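Local coordinates for protein fibrillarin-like rRNA/tRNA 2'-O-methyltransferase (Methanocaldococcus jannaschii, PDB 1FBN) that probably uses S-adenosyl-L-methionine to methylate ribose 2'-hydroxyls of rRNA and tRNA at sites chosen by a guide RNA, within box C/D ribonucleoprotein particles, at residues Lys68-Lys73 with Tyr173-Ile178; Lys206-Val211 with Met222-Trp227. All coordinates share one frame; numbering follows the deposited sequence.

Interaction 1 of 2, residues Lys68-Lys73 with Tyr173-Ile178; sequences KVMPIK and YGMIAI
Pro71 and Tyr173 bring the two backbones to their closest, 6.6 Å between their CA atoms, where the irregular loop 68-73 passes over the sheet face that carries Tyr173 and Met175. In this Rossmann-like methyltransferase fold the loop runs from helix 58-64 to strand 77-81, while strand 172-179 lies inside the seven-stranded sheet. No hydrogen bond joins the segments; the contact is apolar and buries 250 Å² in all. One element is a CH-pi contact: Pro71 CB stands over the face of the Tyr173 ring, 3.8 Å from the ring centroid and 29° off the normal, nearest to CG and CD1. Pro71 CG meets Tyr173 CB instead, at 3.6 Å. Farther out on the ring, Tyr173 CE2 takes Val69 CG1 at 3.9 Å, the two side chains crossing at about a right angle. An alanine in place of Tyr173 would probably leave Pro71 CB without its aromatic platform and Val69 CG1 without its neighbour, opening a gap under the loop. Selenomethionine Met175 fills the next position on this face and meets Pro71 tip to tip, its SE 4.0 Å from Pro71 CG. Ile72 CD1 also reaches that selenium, its side chain crossing that of Met175 obliquely. The chain of Met175 bends at chi3 (85°), which places CE 3.9 Å from Met70 SE.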
loop_
_atom_site.group_PDB
_atom_site.type_symbol
_atom_site.label_atom_id
_atom_site.label_comp_id
_atom_site.label_asym_id
_atom_site.label_seq_id
_atom_site.Cartn_x
_atom_site.Cartn_y
_atom_site.Cartn_z
ATOM N N LYS A 68 -2.446 -13.095 0.277
ATOM C CA LYS A 68 -3.578 -13.748 -0.394
ATOM C C LYS A 68 -4.803 -12.842 -0.521
ATOM O O LYS A 68 -5.633 -13.029 -1.415
ATOM C CB LYS A 68 -3.972 -15.042 0.333
ATOM C CG LYS A 68 -2.853 -16.067 0.448
ATOM C CD LYS A 68 -2.330 -16.487 -0.911
ATOM C CE LYS A 68 -1.116 -17.377 -0.759
ATOM N NZ LYS A 68 -0.476 -17.656 -2.065
ATOM N N VAL A 69 -4.926 -11.878 0.386
ATOM C CA VAL A 69 -6.047 -10.944 0.371
ATOM C C VAL A 69 -5.570 -9.569 -0.100
ATOM O O VAL A 69 -4.868 -8.865 0.628
ATOM C CB VAL A 69 -6.687 -10.793 1.781
ATOM C CG1 VAL A 69 -7.942 -9.930 1.706
ATOM C CG2 VAL A 69 -7.010 -12.158 2.368
HETATM N N MSE A 70 -5.905 -9.219 -1.338
HETATM C CA MSE A 70 -5.542 -7.920 -1.902
HETATM C C MSE A 70 -6.850 -7.238 -2.292
HETATM O O MSE A 70 -7.405 -7.493 -3.364
HETATM C CB MSE A 70 -4.618 -8.085 -3.114
HETATM C CG MSE A 70 -4.307 -6.781 -3.845
HETATM SE SE MSE A 70 -3.663 -5.490 -2.773
HETATM C CE MSE A 70 -2.835 -4.480 -3.985
ATOM N N PRO A 71 -7.378 -6.386 -1.397
ATOM C CA PRO A 71 -8.629 -5.640 -1.575
ATOM C C PRO A 71 -8.632 -4.464 -2.560
ATOM O O PRO A 71 -9.699 -4.012 -2.970
ATOM C CB PRO A 71 -8.948 -5.191 -0.153
ATOM C CG PRO A 71 -7.594 -4.942 0.419
ATOM C CD PRO A 71 -6.808 -6.137 -0.059
ATOM N N ILE A 72 -7.458 -3.965 -2.932
ATOM C CA ILE A 72 -7.380 -2.848 -3.866
ATOM C C ILE A 72 -7.749 -3.313 -5.270
ATOM O O ILE A 72 -7.049 -4.125 -5.867
ATOM C CB ILE A 72 -5.972 -2.203 -3.864
ATOM C CG1 ILE A 72 -5.667 -1.633 -2.473
ATOM C CG2 ILE A 72 -5.881 -1.107 -4.935
ATOM C CD1 ILE A 72 -4.267 -1.076 -2.312
ATOM N N LYS A 73 -8.866 -2.797 -5.777
ATOM C CA LYS A 73 -9.367 -3.141 -7.107
ATOM C C LYS A 73 -9.249 -1.941 -8.057
ATOM O O LYS A 73 -8.785 -0.871 -7.660
ATOM C CB LYS A 73 -10.832 -3.578 -7.008
ATOM C CG LYS A 73 -11.111 -4.680 -5.995
ATOM C CD LYS A 73 -10.529 -6.015 -6.421
ATOM C CE LYS A 73 -10.966 -7.132 -5.480
ATOM N NZ LYS A 73 -10.553 -8.474 -5.977
ATOM N N TYR A 173 -11.465 -2.532 3.809
ATOM C CA TYR A 173 -10.236 -3.122 4.325
ATOM C C TYR A 173 -9.160 -2.154 4.782
ATOM O O TYR A 173 -8.987 -1.067 4.219
ATOM C CB TYR A 173 -9.610 -4.041 3.271
ATOM C CG TYR A 173 -10.394 -5.289 2.977
ATOM C CD1 TYR A 173 -11.533 -5.247 2.175
ATOM C CD2 TYR A 173 -9.999 -6.516 3.497
ATOM C CE1 TYR A 173 -12.264 -6.398 1.900
ATOM C CE2 TYR A 173 -10.722 -7.677 3.226
ATOM C CZ TYR A 173 -11.854 -7.606 2.431
ATOM O OH TYR A 173 -12.597 -8.736 2.195
ATOM N N GLY A 174 -8.403 -2.604 5.780
ATOM C CA GLY A 174 -7.298 -1.831 6.302
ATOM C C GLY A 174 -6.026 -2.625 6.058
ATOM O O GLY A 174 -5.962 -3.811 6.394
HETATM N N MSE A 175 -5.057 -2.006 5.386
HETATM C CA MSE A 175 -3.769 -2.639 5.107
HETATM C C MSE A 175 -2.729 -1.817 5.863
HETATM O O MSE A 175 -2.636 -0.608 5.667
HETATM C CB MSE A 175 -3.457 -2.618 3.604
HETATM C CG MSE A 175 -4.452 -3.367 2.731
HETATM SE SE MSE A 175 -3.951 -3.465 0.989
HETATM C CE MSE A 175 -2.899 -4.909 1.033
ATOM N N ILE A 176 -1.969 -2.457 6.743
ATOM C CA ILE A 176 -0.967 -1.729 7.515
ATOM C C ILE A 176 0.363 -2.475 7.655
ATOM O O ILE A 176 0.408 -3.631 8.090
ATOM C CB ILE A 176 -1.526 -1.331 8.923
ATOM C CG1 ILE A 176 -0.529 -0.444 9.678
ATOM C CG2 ILE A 176 -1.871 -2.573 9.744
ATOM C CD1 ILE A 176 -1.040 0.056 11.010
ATOM N N ALA A 177 1.436 -1.817 7.223
ATOM C CA ALA A 177 2.781 -2.371 7.312
ATOM C C ALA A 177 3.352 -1.899 8.645
ATOM O O ALA A 177 3.573 -0.708 8.847
ATOM C CB ALA A 177 3.642 -1.870 6.158
ATOM N N ILE A 178 3.574 -2.838 9.558
ATOM C CA ILE A 178 4.083 -2.509 10.881
ATOM C C ILE A 178 5.544 -2.873 11.131
ATOM O O ILE A 178 5.955 -4.023 10.965
ATOM C CB ILE A 178 3.212 -3.161 11.980
ATOM C CG1 ILE A 178 1.756 -2.707 11.834
ATOM C CG2 ILE A 178 3.744 -2.802 13.365
ATOM C CD1 ILE A 178 0.826 -3.222 12.921
#

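Interaction 2 of 2, residues Lys206-Val211 with Met222-Trp227; sequences KIVDEV and MFVGIW
Val224 O is gripped by two backbone N-H groups, those of Val208 at 2.8 Å and Asp209 at 3.3 Å, and Ile207 CA adds a CA-H...O contact. This double acceptance marks a classic beta bulge: Val208 and Asp209 both face Val224, and the register shifts by one residue between the Ile207-Gly225 and Asp209-Val224 pairs. Val224 N returns a bond to Asp209 O, the donor standing 41° out of the carbonyl plane. Regular antiparallel pairing flanks the bulge, with reciprocal bonds in the hydrogen-bonded pairs Lys206-Ile226 and Val211-Met222.

Val208, the extra residue, sets its two methyls on different neighbours. With CG1 anti to the carbonyl carbon (chi1 -63°), that methyl packs on Ile226 CG1 at 3.9 Å, and CG2 lies between N and C, meeting Val224 CG1 at 3.8 Å. Asp209 CB rests against Val224 CB, while its carboxylate turns elsewhere: OD2 accepts from the backbone N atoms of Lys68 and Val69, and OD1 takes a weak bond from Glu210 N.

On the sheet face carrying Ile207, Glu210 and Phe223, the Glu210 side chain runs beside Phe223 in the same direction, its carboxylate plane 41° from the ring. Its CD comes to 3.5 Å from Phe223 CE1. Ile207 CG2 approaches the edge of the ring, near its plane, 4.3 Å from CD1. Helix 189-203 adjoins this face, with Phe193 on Phe223 and Lys197 on Glu210. Strands 205-212 and 220-227 thus form the bulged C-terminal hairpin at the sheet edge; 220-227, inserted between 172-179 and 205-212, alone runs against the others, the arrangement characteristic of class I S-adenosyl-L-methionine-dependent methyltransferases.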
loop_
_atom_site.group_PDB
_atom_site.type_symbol
_atom_site.label_atom_id
_atom_site.label_comp_id
_atom_site.label_asym_id
_atom_site.label_seq_id
_atom_site.Cartn_x
_atom_site.Cartn_y
_atom_site.Cartn_z
ATOM N N LYS A 206 -11.078 -7.310 11.722
ATOM C CA LYS A 206 -11.035 -8.769 11.765
ATOM C C LYS A 206 -9.843 -9.060 10.858
ATOM O O LYS A 206 -9.889 -8.780 9.661
ATOM C CB LYS A 206 -12.314 -9.392 11.196
ATOM C CG LYS A 206 -12.307 -10.922 11.200
ATOM C CD LYS A 206 -13.641 -11.501 10.731
ATOM C CE LYS A 206 -13.565 -13.007 10.490
ATOM N NZ LYS A 206 -13.368 -13.787 11.751
ATOM N N ILE A 207 -8.755 -9.548 11.446
ATOM C CA ILE A 207 -7.538 -9.829 10.685
ATOM C C ILE A 207 -7.695 -11.019 9.739
ATOM O O ILE A 207 -7.922 -12.149 10.181
ATOM C CB ILE A 207 -6.327 -10.043 11.625
ATOM C CG1 ILE A 207 -6.163 -8.836 12.566
ATOM C CG2 ILE A 207 -5.059 -10.287 10.809
ATOM C CD1 ILE A 207 -5.956 -7.490 11.871
ATOM N N VAL A 208 -7.571 -10.749 8.436
ATOM C CA VAL A 208 -7.722 -11.776 7.406
ATOM C C VAL A 208 -6.434 -12.194 6.700
ATOM O O VAL A 208 -6.431 -13.166 5.947
ATOM C CB VAL A 208 -8.798 -11.387 6.343
ATOM C CG1 VAL A 208 -10.169 -11.283 7.006
ATOM C CG2 VAL A 208 -8.433 -10.081 5.646
ATOM N N ASP A 209 -5.352 -11.453 6.929
ATOM C CA ASP A 209 -4.057 -11.784 6.335
ATOM C C ASP A 209 -2.941 -11.172 7.169
ATOM O O ASP A 209 -3.129 -10.154 7.846
ATOM C CB ASP A 209 -3.963 -11.307 4.881
ATOM C CG ASP A 209 -3.063 -12.201 4.020
ATOM O OD1 ASP A 209 -2.141 -12.850 4.559
ATOM O OD2 ASP A 209 -3.278 -12.261 2.793
ATOM N N GLU A 210 -1.786 -11.825 7.136
ATOM C CA GLU A 210 -0.613 -11.394 7.884
ATOM C C GLU A 210 0.600 -11.932 7.131
ATOM O O GLU A 210 0.757 -13.146 6.981
ATOM C CB GLU A 210 -0.668 -11.963 9.301
ATOM C CG GLU A 210 0.397 -11.432 10.238
ATOM C CD GLU A 210 0.303 -12.019 11.639
ATOM O OE1 GLU A 210 -0.828 -12.240 12.131
ATOM O OE2 GLU A 210 1.368 -12.252 12.253
ATOM N N VAL A 211 1.443 -11.023 6.644
ATOM C CA VAL A 211 2.617 -11.402 5.866
ATOM C C VAL A 211 3.937 -10.845 6.391
ATOM O O VAL A 211 4.118 -9.630 6.512
ATOM C CB VAL A 211 2.473 -10.950 4.378
ATOM C CG1 VAL A 211 3.619 -11.494 3.537
ATOM C CG2 VAL A 211 1.143 -11.400 3.800
HETATM N N MSE A 222 2.931 -7.151 7.309
HETATM C CA MSE A 222 1.791 -6.500 6.670
HETATM C C MSE A 222 0.510 -7.153 7.195
HETATM O O MSE A 222 0.314 -8.362 7.059
HETATM C CB MSE A 222 1.868 -6.649 5.140
HETATM C CG MSE A 222 0.710 -6.027 4.351
HETATM SE SE MSE A 222 0.674 -4.212 4.329
HETATM C CE MSE A 222 1.753 -3.893 2.984
ATOM N N PHE A 223 -0.327 -6.361 7.850
ATOM C CA PHE A 223 -1.599 -6.848 8.367
ATOM C C PHE A 223 -2.721 -6.374 7.448
ATOM O O PHE A 223 -2.667 -5.268 6.901
ATOM C CB PHE A 223 -1.868 -6.313 9.784
ATOM C CG PHE A 223 -1.026 -6.949 10.855
ATOM C CD1 PHE A 223 -1.427 -8.139 11.460
ATOM C CD2 PHE A 223 0.159 -6.350 11.274
ATOM C CE1 PHE A 223 -0.662 -8.724 12.469
ATOM C CE2 PHE A 223 0.933 -6.927 12.284
ATOM C CZ PHE A 223 0.521 -8.116 12.882
ATOM N N VAL A 224 -3.706 -7.242 7.238
ATOM C CA VAL A 224 -4.869 -6.910 6.427
ATOM C C VAL A 224 -6.088 -7.309 7.252
ATOM O O VAL A 224 -6.147 -8.416 7.794
ATOM C CB VAL A 224 -4.887 -7.660 5.078
ATOM C CG1 VAL A 224 -6.143 -7.298 4.298
ATOM C CG2 VAL A 224 -3.648 -7.316 4.253
ATOM N N GLY A 225 -7.034 -6.389 7.388
ATOM C CA GLY A 225 -8.229 -6.681 8.157
ATOM C C GLY A 225 -9.472 -6.047 7.575
ATOM O O GLY A 225 -9.390 -5.032 6.879
ATOM N N ILE A 226 -10.618 -6.682 7.809
ATOM C CA ILE A 226 -11.898 -6.162 7.330
ATOM C C ILE A 226 -12.488 -5.297 8.434
ATOM O O ILE A 226 -12.526 -5.707 9.596
ATOM C CB ILE A 226 -12.901 -7.286 6.987
ATOM C CG1 ILE A 226 -12.314 -8.204 5.922
ATOM C CG2 ILE A 226 -14.208 -6.688 6.473
ATOM C CD1 ILE A 226 -13.317 -9.173 5.311
ATOM N N TRP A 227 -12.917 -4.093 8.068
ATOM C CA TRP A 227 -13.498 -3.153 9.016
ATOM C C TRP A 227 -14.939 -3.517 9.349
ATOM O O TRP A 227 -15.835 -3.367 8.520
ATOM C CB TRP A 227 -13.434 -1.740 8.445
ATOM C CG TRP A 227 -13.974 -0.678 9.354
ATOM C CD1 TRP A 227 -15.017 0.163 9.095
ATOM C CD2 TRP A 227 -13.475 -0.311 10.650
ATOM N NE1 TRP A 227 -15.197 1.035 10.144
ATOM C CE2 TRP A 227 -14.265 0.765 11.111
ATOM C CE3 TRP A 227 -12.435 -0.785 11.464
ATOM C CZ2 TRP A 227 -14.048 1.377 12.352
ATOM C CZ3 TRP A 227 -12.220 -0.175 12.697
ATOM C CH2 TRP A 227 -13.024 0.895 13.127
#

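In the fold
Interactions 1 and 2, with centres 7 Å apart, meet at strands 172-179 and 220-227, which are neighbours in one sheet. Phe223 N joins Ile176 O at 2.8 Å, a probable hydrogen bond between the two strands, and Tyr173 CE2 packs 3.2 Å from Ile226 CG1. Asp209 OD2 of the edge strand in interaction 2 holds the loop of interaction 1 through Lys68 N, 2.8 Å away, a probable hydrogen bond. Both contacts approach the predicted S-adenosyl-L-methionine site: the side chains of Ile72 and Met222 are each about 7 Å from that of Thr88, and Met222 is equally about 7 Å from Asp150, side chain to side chain.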